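Local coordinates for putative NADP oxidoreductase BF3122 (Bacteroides fragilis, PDB 3D1L) that is a putative NADP-dependent oxidoreductase of the F420-dependent NADP oxidoreductase family, and probably binds NADP(H) in its N-terminal Rossmann-type domain, at the interface of chains A and B. Sequence-based numbering; all coordinates share one arbitrary frame. Chains: chain A/B, Putative NADP oxidoreductase BF3122.

Contact 1: the interface of chains A and B. Residues chain A 254, 257-258, 261; chain B 187, 253-254, 257.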
loop_
_atom_site.group_PDB
_atom_site.type_symbol
_atom_site.label_atom_id
_atom_site.label_comp_id
_atom_site.label_asym_id
_atom_site.label_seq_id
_atom_site.Cartn_x
_atom_site.Cartn_y
_atom_site.Cartn_z
ATOM N N LEU A 254 14.430 -10.850 9.966
ATOM C CA LEU A 254 13.409 -9.952 9.436
ATOM C C LEU A 254 12.162 -10.740 9.018
ATOM O O LEU A 254 11.058 -10.419 9.431
ATOM C CB LEU A 254 14.004 -9.215 8.241
ATOM C CG LEU A 254 13.980 -7.688 8.200
ATOM C CD1 LEU A 254 14.131 -7.022 9.580
ATOM C CD2 LEU A 254 15.016 -7.169 7.200
ATOM N N LEU A 257 10.533 -12.062 12.266
ATOM C CA LEU A 257 9.887 -11.004 13.036
ATOM C C LEU A 257 8.662 -10.434 12.316
ATOM O O LEU A 257 7.630 -10.201 12.939
ATOM C CB LEU A 257 10.892 -9.899 13.441
ATOM C CG LEU A 257 12.000 -10.338 14.434
ATOM C CD1 LEU A 257 13.076 -9.290 14.601
ATOM C CD2 LEU A 257 11.441 -10.761 15.807
ATOM N N LEU A 258 8.754 -10.250 11.002
ATOM C CA LEU A 258 7.595 -9.739 10.240
ATOM C C LEU A 258 6.436 -10.710 10.255
ATOM O O LEU A 258 5.269 -10.306 10.390
ATOM C CB LEU A 258 7.989 -9.378 8.815
ATOM C CG LEU A 258 8.866 -8.131 8.728
ATOM C CD1 LEU A 258 9.649 -8.060 7.431
ATOM C CD2 LEU A 258 7.999 -6.877 8.921
ATOM N N SER A 261 4.827 -10.619 13.653
ATOM C CA SER A 261 4.077 -9.373 13.730
ATOM C C SER A 261 2.729 -9.433 13.002
ATOM O O SER A 261 1.722 -8.943 13.517
ATOM C CB SER A 261 4.925 -8.227 13.197
ATOM O OG SER A 261 4.243 -6.997 13.334
ATOM N N HIS B 187 1.785 -5.537 5.287
ATOM C CA HIS B 187 1.966 -5.376 6.746
ATOM C C HIS B 187 2.524 -3.998 7.091
ATOM O O HIS B 187 2.114 -3.415 8.080
ATOM C CB HIS B 187 2.839 -6.477 7.362
ATOM C CG HIS B 187 2.884 -6.442 8.865
ATOM N ND1 HIS B 187 1.756 -6.567 9.649
ATOM C CD2 HIS B 187 3.919 -6.283 9.724
ATOM C CE1 HIS B 187 2.095 -6.493 10.927
ATOM N NE2 HIS B 187 3.401 -6.319 10.997
ATOM N N ARG B 253 11.409 -2.553 17.506
ATOM C CA ARG B 253 12.512 -3.387 17.014
ATOM C C ARG B 253 12.483 -3.579 15.480
ATOM O O ARG B 253 13.541 -3.586 14.838
ATOM C CB ARG B 253 12.577 -4.737 17.769
ATOM C CG ARG B 253 13.864 -5.575 17.528
ATOM C CD ARG B 253 13.749 -7.003 18.093
ATOM N NE ARG B 253 14.734 -7.935 17.512
ATOM C CZ ARG B 253 15.033 -9.146 17.994
ATOM N NH1 ARG B 253 14.432 -9.594 19.091
ATOM N NH2 ARG B 253 15.937 -9.913 17.381
ATOM N N LEU B 254 11.286 -3.727 14.901
ATOM C CA LEU B 254 11.138 -3.846 13.443
ATOM C C LEU B 254 11.686 -2.603 12.738
ATOM O O LEU B 254 12.457 -2.705 11.764
ATOM C CB LEU B 254 9.672 -4.060 13.029
ATOM C CG LEU B 254 9.131 -5.478 13.140
ATOM C CD1 LEU B 254 7.665 -5.505 12.762
ATOM C CD2 LEU B 254 9.976 -6.475 12.284
ATOM N N LEU B 257 15.620 -2.638 12.891
ATOM C CA LEU B 257 16.235 -3.639 12.016
ATOM C C LEU B 257 15.984 -3.368 10.522
ATOM O O LEU B 257 16.863 -3.563 9.694
ATOM C CB LEU B 257 15.754 -5.035 12.411
ATOM C CG LEU B 257 16.147 -5.558 13.800
ATOM C CD1 LEU B 257 15.401 -6.850 14.046
ATOM C CD2 LEU B 257 17.656 -5.771 13.963
#
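The imidazole of B:His187 meets A:Ser261 at its NE2 corner. The serine hydroxyl OG lies 2.6 Å from B:His187 NE2 in a short hydrogen bond, in which either group could be the donor. OG sits a little off the ring plane, and A:Ser261 CB stands further out on that same side. The serine OG is anti to its own backbone N (chi1 -177°), which points it away from its helix and toward the histidine. The other flat group is the guanidinium of B:Arg253. A:Leu257 CD1 lies over one of its faces, displaced toward NE, at 3.6 Å from that NE. The arginine chain is extended from CG to NE and crosses the leucine at about a right angle.

Between these two ends the contact is made of leucines. A:Leu257 CD1 and B:Leu257 CD1 approach to 3.4 Å, tighter than usual for methyl groups. The same residue thus faces its own copy. B:Leu254 is inserted among A:Leu257, A:Leu258 and A:Ser261. Its CD2 branch touches A:Leu257 CB at 3.7 Å and A:Leu258 CD2 at 3.9 Å. Its CD1 branch turns toward A:Ser261, and both methyls border A:Leu258. A:Leu254 passes B:Leu257 in the opposite direction. A:Leu254 CD1 lies 3.8 Å from B:Leu257 CB.

The leucines, the arginine and the serine all belong to helix 249-264, the last helix of each chain. The two copies pack against each other across the two-fold relation. B:His187 adds the long helix 168-198 at the flank.

Contact 2: the interface of chains A and B. Residues chain A 176, 179-180, 184; chain B 229, 241, 255, 259.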
loop_
_atom_site.group_PDB
_atom_site.type_symbol
_atom_site.label_atom_id
_atom_site.label_comp_id
_atom_site.label_asym_id
_atom_site.label_seq_id
_atom_site.Cartn_x
_atom_site.Cartn_y
_atom_site.Cartn_z
ATOM N N LEU A 176 6.340 9.507 10.449
ATOM C CA LEU A 176 6.691 8.184 10.945
ATOM C C LEU A 176 5.973 7.124 10.119
ATOM O O LEU A 176 6.545 6.072 9.795
ATOM C CB LEU A 176 6.343 8.042 12.428
ATOM C CG LEU A 176 6.576 6.683 13.095
ATOM C CD1 LEU A 176 8.005 6.129 12.912
ATOM C CD2 LEU A 176 6.205 6.726 14.553
ATOM N N VAL A 179 7.501 6.578 6.671
ATOM C CA VAL A 179 8.666 5.691 6.718
ATOM C C VAL A 179 8.255 4.225 6.517
ATOM O O VAL A 179 8.879 3.512 5.735
ATOM C CB VAL A 179 9.487 5.867 8.008
ATOM C CG1 VAL A 179 10.525 4.739 8.143
ATOM C CG2 VAL A 179 10.196 7.253 8.010
ATOM N N PHE A 180 7.213 3.791 7.231
ATOM C CA PHE A 180 6.642 2.458 7.029
ATOM C C PHE A 180 6.119 2.284 5.618
ATOM O O PHE A 180 6.483 1.327 4.929
ATOM C CB PHE A 180 5.550 2.167 8.059
ATOM C CG PHE A 180 6.098 1.859 9.428
ATOM C CD1 PHE A 180 6.441 0.554 9.770
ATOM C CD2 PHE A 180 6.313 2.877 10.357
ATOM C CE1 PHE A 180 6.971 0.263 11.027
ATOM C CE2 PHE A 180 6.843 2.590 11.613
ATOM C CZ PHE A 180 7.167 1.288 11.955
ATOM N N PHE A 184 10.106 1.484 4.112
ATOM C CA PHE A 184 10.123 0.079 4.522
ATOM C C PHE A 184 9.472 -0.801 3.443
ATOM O O PHE A 184 9.907 -1.923 3.212
ATOM C CB PHE A 184 9.468 -0.116 5.904
ATOM C CG PHE A 184 10.251 0.499 7.071
ATOM C CD1 PHE A 184 11.573 0.939 6.920
ATOM C CD2 PHE A 184 9.664 0.611 8.319
ATOM C CE1 PHE A 184 12.278 1.501 7.999
ATOM C CE2 PHE A 184 10.364 1.154 9.400
ATOM C CZ PHE A 184 11.684 1.597 9.236
ATOM N N PRO B 229 15.416 8.320 5.879
ATOM C CA PRO B 229 16.509 8.654 6.813
ATOM C C PRO B 229 17.445 7.484 7.172
ATOM O O PRO B 229 18.432 7.672 7.876
ATOM C CB PRO B 229 15.765 9.170 8.041
ATOM C CG PRO B 229 14.451 8.375 8.015
ATOM C CD PRO B 229 14.108 8.228 6.564
ATOM N N HIS B 241 12.065 8.604 16.012
ATOM C CA HIS B 241 11.110 7.582 15.603
ATOM C C HIS B 241 11.049 6.376 16.547
ATOM O O HIS B 241 9.975 5.873 16.852
ATOM C CB HIS B 241 11.346 7.167 14.154
ATOM C CG HIS B 241 10.884 8.196 13.166
ATOM N ND1 HIS B 241 11.148 8.115 11.814
ATOM C CD2 HIS B 241 10.186 9.347 13.345
ATOM C CE1 HIS B 241 10.626 9.163 11.203
ATOM N NE2 HIS B 241 10.034 9.927 12.108
ATOM N N TYR B 255 11.277 -1.432 13.232
ATOM C CA TYR B 255 11.746 -0.166 12.674
ATOM C C TYR B 255 13.287 -0.137 12.671
ATOM O O TYR B 255 13.911 0.240 11.675
ATOM C CB TYR B 255 11.173 1.028 13.461
ATOM C CG TYR B 255 11.583 2.378 12.900
ATOM C CD1 TYR B 255 10.700 3.123 12.114
ATOM C CD2 TYR B 255 12.861 2.906 13.147
ATOM C CE1 TYR B 255 11.071 4.365 11.583
ATOM C CE2 TYR B 255 13.242 4.150 12.619
ATOM C CZ TYR B 255 12.344 4.864 11.835
ATOM O OH TYR B 255 12.707 6.078 11.308
ATOM N N SER B 259 15.592 -0.323 9.332
ATOM C CA SER B 259 16.468 0.824 9.093
ATOM C C SER B 259 17.902 0.318 8.947
ATOM O O SER B 259 18.588 0.654 7.984
ATOM C CB SER B 259 16.361 1.840 10.237
ATOM O OG SER B 259 15.087 2.462 10.239
#
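A:Phe184 drives its ring edge into one face of B:Tyr255. This is the tight part of the contact. The ring planes stand at 70° and the centroids are 5.0 Å apart. A:Phe184 CE2 comes within 3.4 Å of B:Tyr255 CD1, and CZ lies over the rim of the tyrosine face. A:Val179 packs in beside this pair. Its CG1 rests on a face of A:Phe184 and also reaches B:Tyr255 CE1 at 3.5 Å.

B:Tyr255 CG is anti to the backbone N (chi1 -178°), which carries the ring out from helix 249-264 to helix 168-198 of the partner. Its far end is tied within its own chain. B:Tyr255 OH and B:His241 ND1 are hydrogen-bonded at 2.6 Å, with 155° at the hydrogen, and either group could be the donor. This bond probably fixes the histidine ring as a surface for chain A. A:Leu176 CD1 lies over one face of that ring, 3.6 Å from B:His241 CG, in a CH-pi contact. A:Val179 CG2 touches B:His241 CE1, so the two methyls of one valine are shared between the tyrosine and the histidine.

The packing is looser at B:Pro229, in a loop. Its CD stays 4.3 Å from A:Val179 CG2, and little of the proline is hidden. A:Phe180 is also peripheral, with CE2 in plane at the edge of the tyrosine ring. B:Ser259 is likewise marginal, lying at the edge of the A:Phe184 ring rather than against its face. The serine hydroxyl OG gives its hydrogen within its own helix, to the backbone carbonyl B:Tyr255 O at 2.9 Å.

The C-alpha centres of contact 1 and contact 2 are about 12 Å apart. Helix 249-264 of chain B takes part in both; helix 168-198 comes from chain B in contact 1 and chain A in contact 2. The consecutive residues B:Leu254 and B:Tyr255 serve contact 1 and contact 2 respectively. The last helix meets mainly its own copy in contact 1, where B:His187 joins, and the partner's long helix in contact 2. Helix 235-244 joins only in contact 2. Because the interface is two-fold symmetric, each contact recurs with the chains exchanged. Such intertwined helices suggest a genuine dimer, though the structure alone does not prove it in solution.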